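Long-range contact in exodeoxyribonuclease III (Methanosarcina mazei, PDB 5J8N), which probably cleaves DNA at abasic sites and degrades duplex DNA from 3' ends as a magnesium-dependent phosphodiesterase of the AP/ExoA repair family: residues Glu2-Asn12 and Ser246-Phe257. The protein carries 3 engineered substitutions. Sequence-based numbering, arbitrary orientation. Where two conformers were deposited one is given.
Sequences EHYNLISWNVN and SDHCPVGLELEF. With MG (magnesium ion), chain B.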
ATOM      1  N   GLU A   2      -1.699 -22.554  -2.857  1.00 46.81           N
ATOM      2  CA  GLU A   2      -2.375 -22.616  -1.617  1.00 35.56           C
ATOM      3  C   GLU A   2      -1.955 -21.402  -0.787  1.00 23.13           C
ATOM      4  O   GLU A   2      -2.770 -20.830  -0.104  1.00 24.59           O
ATOM      5  CB  GLU A   2      -2.054 -23.933  -0.895  1.00 41.93           C
ATOM      6  CG  GLU A   2      -3.281 -24.630  -0.551  1.00 45.46           C
ATOM      7  CD  GLU A   2      -3.128 -25.599   0.543  1.00 40.12           C
ATOM      8  OE1 GLU A   2      -3.281 -25.088   1.677  1.00 39.25           O
ATOM      9  OE2 GLU A   2      -2.983 -26.843   0.325  1.00 41.40           O
ATOM     10  N   HIS A   3      -0.675 -21.000  -0.855  1.00 18.53           N
ATOM     11  CA  HIS A   3      -0.156 -19.996   0.066  1.00 17.59           C
ATOM     12  C   HIS A   3       0.322 -18.752  -0.614  1.00 20.20           C
ATOM     13  O   HIS A   3       0.988 -18.867  -1.644  1.00 20.92           O
ATOM     14  CB  HIS A   3       1.034 -20.533   0.852  1.00 20.30           C
ATOM     15  CG  HIS A   3       0.696 -21.680   1.742  1.00 24.15           C
ATOM     16  ND1 HIS A   3       0.132 -21.495   2.982  1.00 26.51           N
ATOM     17  CD2 HIS A   3       0.788 -23.020   1.554  1.00 30.11           C
ATOM     18  CE1 HIS A   3      -0.075 -22.673   3.538  1.00 28.27           C
ATOM     19  NE2 HIS A   3       0.301 -23.616   2.689  1.00 31.13           N
ATOM     20  N   TYR A   4       0.039 -17.582  -0.033  1.00 16.08           N
ATOM     21  CA  TYR A   4       0.585 -16.342  -0.561  1.00 17.13           C
ATOM     22  C   TYR A   4       1.198 -15.551   0.574  1.00 17.95           C
ATOM     23  O   TYR A   4       0.510 -15.206   1.542  1.00 19.50           O
ATOM     24  CB  TYR A   4      -0.502 -15.474  -1.208  1.00 17.81           C
ATOM     25  CG  TYR A   4      -1.209 -16.069  -2.390  1.00 20.88           C
ATOM     26  CD1 TYR A   4      -2.230 -16.982  -2.221  1.00 19.40           C
ATOM     27  CD2 TYR A   4      -0.924 -15.616  -3.683  1.00 26.35           C
ATOM     28  CE1 TYR A   4      -2.919 -17.472  -3.307  1.00 27.94           C
ATOM     29  CE2 TYR A   4      -1.635 -16.106  -4.773  1.00 30.60           C
ATOM     30  CZ  TYR A   4      -2.620 -17.027  -4.560  1.00 29.36           C
ATOM     31  OH  TYR A   4      -3.337 -17.513  -5.639  1.00 36.03           O
ATOM     32  N   ASN A   5       2.486 -15.231   0.480  1.00 15.06           N
ATOM     33  CA  ASN A   5       3.090 -14.331   1.426  1.00 15.87           C
ATOM     34  C   ASN A   5       3.331 -13.002   0.680  1.00 15.08           C
ATOM     35  O   ASN A   5       4.127 -12.966  -0.283  1.00 15.81           O
ATOM     36  CB  ASN A   5       4.382 -14.939   1.929  1.00 14.38           C
ATOM     37  CG  ASN A   5       4.970 -14.179   3.105  1.00 19.66           C
ATOM     38  OD1 ASN A   5       4.485 -13.113   3.480  1.00 19.57           O
ATOM     39  ND2 ASN A   5       6.045 -14.718   3.662  1.00 24.76           N
ATOM     40  N   LEU A   6       2.610 -11.971   1.063  1.00 12.42           N
ATOM     41  CA  LEU A   6       2.633 -10.699   0.402  1.00 11.99           C
ATOM     42  C   LEU A   6       3.342  -9.636   1.236  1.00 13.26           C
ATOM     43  O   LEU A   6       3.139  -9.551   2.454  1.00 14.16           O
ATOM     44  CB  LEU A   6       1.199 -10.246   0.122  1.00 14.18           C
ATOM     45  CG  LEU A   6       1.022  -8.874  -0.543  1.00 15.61           C
ATOM     46  CD1 LEU A   6      -0.228  -8.928  -1.474  1.00 20.61           C
ATOM     47  CD2 LEU A   6       0.919  -7.796   0.450  1.00 19.22           C
ATOM     48  N   ILE A   7       4.172  -8.810   0.578  1.00 11.06           N
ATOM     49  CA  ILE A   7       4.789  -7.669   1.260  1.00 12.64           C
ATOM     50  C   ILE A   7       4.534  -6.444   0.396  1.00 11.48           C
ATOM     51  O   ILE A   7       4.450  -6.532  -0.836  1.00 12.77           O
ATOM     52  CB  ILE A   7       6.278  -7.940   1.514  1.00 12.72           C
ATOM     53  CG1 ILE A   7       6.923  -6.868   2.421  1.00 13.96           C
ATOM     54  CG2 ILE A   7       7.098  -8.067   0.188  1.00 14.60           C
ATOM     55  CD1 ILE A   7       8.273  -7.334   2.990  1.00 13.14           C
ATOM     56  N   SER A   8       4.340  -5.302   1.032  1.00 10.58           N
ATOM     57  CA  SER A   8       3.976  -4.043   0.425  1.00 10.13           C
ATOM     58  C   SER A   8       4.845  -2.957   1.005  1.00 11.19           C
ATOM     59  O   SER A   8       5.012  -2.901   2.246  1.00 11.29           O
ATOM     60  CB  SER A   8       2.510  -3.778   0.716  1.00 13.55           C
ATOM     61  OG  SER A   8       2.073  -2.484   0.223  1.00 13.03           O
ATOM     62  N   TRP A   9       5.413  -2.105   0.163  1.00 10.24           N
ATOM     63  CA  TRP A   9       6.400  -1.173   0.644  1.00 11.21           C
ATOM     64  C   TRP A   9       6.379   0.121  -0.158  1.00 10.65           C
ATOM     65  O   TRP A   9       6.604   0.083  -1.375  1.00 10.69           O
ATOM     66  CB  TRP A   9       7.814  -1.817   0.540  1.00 10.08           C
ATOM     67  CG  TRP A   9       8.910  -1.046   1.262  1.00 10.35           C
ATOM     68  CD1 TRP A   9       8.777  -0.061   2.216  1.00 11.66           C
ATOM     69  CD2 TRP A   9      10.315  -1.272   1.113  1.00 10.80           C
ATOM     70  NE1 TRP A   9      10.054   0.339   2.685  1.00 11.06           N
ATOM     71  CE2 TRP A   9      10.994  -0.422   2.022  1.00 11.35           C
ATOM     72  CE3 TRP A   9      11.047  -2.163   0.333  1.00 12.51           C
ATOM     73  CZ2 TRP A   9      12.381  -0.376   2.107  1.00 12.05           C
ATOM     74  CZ3 TRP A   9      12.432  -2.151   0.438  1.00 13.44           C
ATOM     75  CH2 TRP A   9      13.087  -1.238   1.324  1.00 13.53           C
ATOM     76  N   ASN A  10       6.202   1.262   0.517  1.00  9.68           N
ATOM     77  CA  ASN A  10       6.450   2.557  -0.131  1.00  9.64           C
ATOM     78  C   ASN A  10       7.947   2.828  -0.052  1.00  9.48           C
ATOM     79  O   ASN A  10       8.492   2.955   1.074  1.00 10.62           O
ATOM     80  CB  ASN A  10       5.659   3.672   0.560  1.00 10.23           C
ATOM     81  CG  ASN A  10       5.981   5.040  -0.000  1.00 10.79           C
ATOM     82  OD1 ASN A  10       7.135   5.332  -0.349  1.00 11.57           O
ATOM     83  ND2 ASN A  10       4.956   5.920  -0.087  1.00 11.82           N
ATOM     84  N   VAL A  11       8.585   2.810  -1.216  1.00 10.49           N
ATOM     85  CA  VAL A  11      10.035   2.845  -1.309  1.00 10.71           C
ATOM     86  C   VAL A  11      10.616   4.237  -1.401  1.00 11.56           C
ATOM     87  O   VAL A  11      11.832   4.418  -1.347  1.00 12.52           O
ATOM     88  CB  VAL A  11      10.533   2.015  -2.499  1.00 11.94           C
ATOM     89  CG1 VAL A  11      10.286   0.507  -2.227  1.00 15.73           C
ATOM     90  CG2 VAL A  11       9.928   2.416  -3.817  1.00 12.46           C
ATOM     91  N   ASN A  12       9.739   5.244  -1.574  1.00 11.15           N
ATOM     92  CA  ASN A  12      10.167   6.662  -1.637  1.00 12.22           C
ATOM     93  C   ASN A  12      11.208   6.904  -2.744  1.00 13.36           C
ATOM     94  O   ASN A  12      12.121   7.717  -2.619  1.00 15.39           O
ATOM     95  CB  ASN A  12      10.700   7.187  -0.269  1.00 12.95           C
ATOM     96  CG  ASN A  12      10.519   8.708  -0.111  1.00 13.49           C
ATOM     97  OD1 ASN A  12       9.477   9.299  -0.538  1.00 14.29           O
ATOM     98  ND2 ASN A  12      11.444   9.308   0.598  1.00 15.00           N
ATOM     99  N   SER A 246      13.910   3.327   3.215  1.00 11.99           N
ATOM    100  CA  SER A 246      12.890   4.292   2.881  1.00 10.60           C
ATOM    101  C   SER A 246      12.405   4.972   4.158  1.00 12.79           C
ATOM    102  O   SER A 246      12.761   4.544   5.287  1.00 13.38           O
ATOM    103  CB  SER A 246      11.725   3.551   2.210  1.00 11.82           C
ATOM    104  OG  SER A 246      10.580   4.384   1.983  1.00 11.71           O
ATOM    105  N   ASP A 247      11.601   6.021   4.046  1.00 11.19           N
ATOM    106  CA  ASP A 247      10.946   6.561   5.249  1.00 11.93           C
ATOM    107  C   ASP A 247       9.833   5.667   5.739  1.00 12.47           C
ATOM    108  O   ASP A 247       9.482   5.773   6.897  1.00 13.02           O
ATOM    109  CB  ASP A 247      10.445   8.022   5.033  1.00 13.01           C
ATOM    110  CG  ASP A 247       9.569   8.228   3.802  1.00 12.28           C
ATOM    111  OD1 ASP A 247       9.500   7.402   2.861  1.00 12.02           O
ATOM    112  OD2 ASP A 247       8.902   9.312   3.788  1.00 13.52           O
ATOM    113  N   HIS A 248       9.261   4.827   4.867  1.00 10.54           N
ATOM    114  CA  HIS A 248       8.329   3.783   5.290  1.00 10.62           C
ATOM    115  C   HIS A 248       9.079   2.460   5.458  1.00 11.82           C
ATOM    116  O   HIS A 248      10.122   2.248   4.813  1.00 11.37           O
ATOM    117  CB  HIS A 248       7.240   3.517   4.250  1.00 11.08           C
ATOM    118  CG  HIS A 248       6.350   4.682   3.971  1.00 10.81           C
ATOM    119  ND1 HIS A 248       5.003   4.673   4.282  1.00 11.10           N
ATOM    120  CD2 HIS A 248       6.603   5.859   3.356  1.00 12.23           C
ATOM    121  CE1 HIS A 248       4.465   5.811   3.864  1.00 12.45           C
ATOM    122  NE2 HIS A 248       5.418   6.545   3.323  1.00 12.78           N
ATOM    123  N   CYS A 249       8.520   1.570   6.274  1.00 11.26           N
ATOM    124  CA  CYS A 249       8.934   0.159   6.216  1.00 11.73           C
ATOM    125  C   CYS A 249       7.829  -0.655   5.599  1.00  9.75           C
ATOM    126  O   CYS A 249       6.692  -0.198   5.492  1.00 11.77           O
ATOM    127  CB  CYS A 249       9.305  -0.382   7.623  1.00 11.14           C
ATOM    128  SG  CYS A 249       7.887  -0.648   8.712  1.00 12.02           S
ATOM    129  N   PRO A 250       8.104  -1.879   5.197  1.00  9.95           N
ATOM    130  CA  PRO A 250       7.059  -2.715   4.590  1.00 10.73           C
ATOM    131  C   PRO A 250       6.045  -3.202   5.596  1.00 10.24           C
ATOM    132  O   PRO A 250       6.320  -3.254   6.807  1.00 10.78           O
ATOM    133  CB  PRO A 250       7.838  -3.929   4.016  1.00 10.83           C
ATOM    134  CG  PRO A 250       9.289  -3.451   3.933  1.00 11.71           C
ATOM    135  CD  PRO A 250       9.442  -2.513   5.112  1.00 11.08           C
ATOM    136  N   VAL A 251       4.909  -3.617   5.057  1.00 10.51           N
ATOM    137  CA  VAL A 251       3.887  -4.366   5.756  1.00 10.64           C
ATOM    138  C   VAL A 251       3.506  -5.571   4.946  1.00 11.88           C
ATOM    139  O   VAL A 251       3.884  -5.688   3.772  1.00 12.39           O
ATOM    140  CB  VAL A 251       2.623  -3.457   6.048  1.00 11.06           C
ATOM    141  CG1 VAL A 251       3.005  -2.253   6.889  1.00 13.32           C
ATOM    142  CG2 VAL A 251       1.957  -2.992   4.752  1.00 12.18           C
ATOM    143  N   GLY A 252       2.842  -6.539   5.548  1.00 12.87           N
ATOM    144  CA  GLY A 252       2.509  -7.701   4.748  1.00 15.15           C
ATOM    145  C   GLY A 252       1.428  -8.553   5.346  1.00 13.53           C
ATOM    146  O   GLY A 252       0.969  -8.310   6.456  1.00 12.59           O
ATOM    147  N   LEU A 253       1.068  -9.576   4.612  1.00 12.75           N
ATOM    148  CA  LEU A 253       0.219 -10.589   5.228  0.54 14.44           C
ATOM    149  C   LEU A 253       0.356 -11.901   4.512  1.00 14.88           C
ATOM    150  O   LEU A 253       0.957 -11.975   3.403  1.00 14.78           O
ATOM    151  CB  LEU A 253      -1.243 -10.184   5.328  0.54 19.80           C
ATOM    152  CG  LEU A 253      -1.981  -9.883   4.034  0.54 17.74           C
ATOM    153  CD1 LEU A 253      -2.141 -11.110   3.134  0.54 19.77           C
ATOM    154  CD2 LEU A 253      -3.400  -9.384   4.397  0.54 20.03           C
ATOM    155  N   GLU A 254      -0.138 -12.952   5.160  1.00 13.44           N
ATOM    156  CA  GLU A 254      -0.099 -14.276   4.603  1.00 14.94           C
ATOM    157  C   GLU A 254      -1.506 -14.786   4.443  1.00 15.29           C
ATOM    158  O   GLU A 254      -2.292 -14.665   5.383  1.00 15.70           O
ATOM    159  CB  GLU A 254       0.672 -15.249   5.477  1.00 16.64           C
ATOM    160  CG  GLU A 254       2.150 -14.937   5.413  1.00 20.45           C
ATOM    161  CD  GLU A 254       2.930 -15.967   6.163  1.00 25.79           C
ATOM    162  OE1 GLU A 254       3.133 -15.735   7.359  1.00 28.68           O
ATOM    163  OE2 GLU A 254       3.281 -17.022   5.576  1.00 28.96           O
ATOM    164  N   LEU A 255      -1.772 -15.345   3.259  1.00 14.89           N
ATOM    165  CA  LEU A 255      -3.063 -15.962   2.940  1.00 16.17           C
ATOM    166  C   LEU A 255      -2.898 -17.432   2.651  1.00 17.79           C
ATOM    167  O   LEU A 255      -1.890 -17.864   2.106  1.00 17.22           O
ATOM    168  CB  LEU A 255      -3.702 -15.322   1.715  1.00 16.67           C
ATOM    169  CG  LEU A 255      -4.004 -13.831   1.849  1.00 16.82           C
ATOM    170  CD1 LEU A 255      -4.136 -13.217   0.474  1.00 20.91           C
ATOM    171  CD2 LEU A 255      -5.287 -13.615   2.628  1.00 23.49           C
ATOM    172  N   GLU A 256      -3.916 -18.212   2.980  1.00 17.51           N
ATOM    173  CA  GLU A 256      -3.923 -19.620   2.682  1.00 16.28           C
ATOM    174  C   GLU A 256      -5.289 -19.959   2.121  1.00 20.86           C
ATOM    175  O   GLU A 256      -6.284 -19.506   2.704  1.00 20.30           O
ATOM    176  CB  GLU A 256      -3.679 -20.445   3.955  1.00 18.84           C
ATOM    177  CG  GLU A 256      -3.634 -21.904   3.699  1.00 24.96           C
ATOM    178  CD  GLU A 256      -3.468 -22.724   4.968  1.00 33.68           C
ATOM    179  OE1 GLU A 256      -4.060 -23.811   5.046  1.00 44.10           O
ATOM    180  OE2 GLU A 256      -2.743 -22.293   5.873  1.00 28.88           O
ATOM    181  N   PHE A 257      -5.316 -20.704   1.018  1.00 18.72           N
ATOM    182  CA  PHE A 257      -6.584 -21.119   0.398  1.00 20.72           C
ATOM    183  C   PHE A 257      -6.627 -22.603   0.233  1.00 25.46           C
ATOM    184  O   PHE A 257      -5.599 -23.213   0.008  1.00 24.34           O
ATOM    185  CB  PHE A 257      -6.728 -20.486  -0.962  1.00 19.95           C
ATOM    186  CG  PHE A 257      -6.781 -18.998  -0.921  1.00 20.39           C
ATOM    187  CD1 PHE A 257      -8.018 -18.371  -0.787  1.00 19.95           C
ATOM    188  CD2 PHE A 257      -5.637 -18.225  -1.000  1.00 17.91           C
ATOM    189  CE1 PHE A 257      -8.109 -17.008  -0.728  1.00 18.46           C
ATOM    190  CE2 PHE A 257      -5.699 -16.858  -0.935  1.00 18.44           C
ATOM    191  CZ  PHE A 257      -6.965 -16.224  -0.814  1.00 19.13           C
TER
HETATM  192 MG    MG B 301       7.463   9.455  -0.137  1.00 14.59          MG
HETATM  193  O   HOH W   1       0.163 -18.767   3.813  1.00 26.49           O
HETATM  194  O   HOH W   2       5.475   0.784   3.213  1.00 11.99           O
HETATM  195  O   HOH W   3       7.672   7.652   0.898  1.00 14.85           O
HETATM  196  O   HOH W   4       7.747  10.385   1.622  1.00 15.94           O
HETATM  197  O   HOH W   5       7.384  11.288  -1.090  1.00 16.54           O
HETATM  198  O   HOH W   6       5.334   9.415   0.137  1.00 17.32           O
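Asn10 lies against the imidazole of His248 at the metal-binding end of an antiparallel strand pair, in which 3-10 and 251-256 run side by side at 167° in one of the two sheets of the DNase I-like fold. The amide and ring planes are only 5° apart, and Asn10 CB sits 3.7 Å from the ring centroid, over the face, a CH-pi contact. Two contacts from 246-257 reach Trp9: its NE1 donates to His248 O at 2.9 Å, in the indole plane but above the carbonyl plane, while Pro250 CG rests over one indole face, 3.6 Å from the five-membered-ring centroid. Val11 CG1, from its own segment, lies over the rim of the opposite face. With its hydroxyl anti to the backbone N (chi1 173°), Ser246 directs OG at Asn10 O, 2.7 Å away; the same OG accepts from His248 N in an ST turn.

Magnesium is ligated directly by Asn12 OD1 at 2.1 Å and by Glu38, with four waters completing six ligands; Asn12 ND2 is hydrogen-bonded to Tyr208. Asp247 joins in the second shell: one metal-bound water donates to its OD1 and to Asn10 OD1, another to its OD2, which Trp205 also grips. Each partner of the stack has its own carboxylate, Asp222 at His248 ND1 and Asp151 at Asn10 ND2, hydrogen bonds that would restrain rotation; His248 and Asp151 are predicted active-site residues.

Behind this site, hydrogen-bonded pairs Ser8-Val251, Leu6-Leu253 and Tyr4-Leu255 alternate with non-hydrogen-bonded ones, Ile7-Gly252 (CA atoms 4.2 Å apart) and Asn5-Glu254. Strand 33-37 flanks 3-10 on its other edge and 234-239 flanks 251-256. At the far end, Tyr4 and Phe257 cross almost perpendicularly, CE1 of the tyrosine meeting CD2 of the phenylalanine at 3.6 Å.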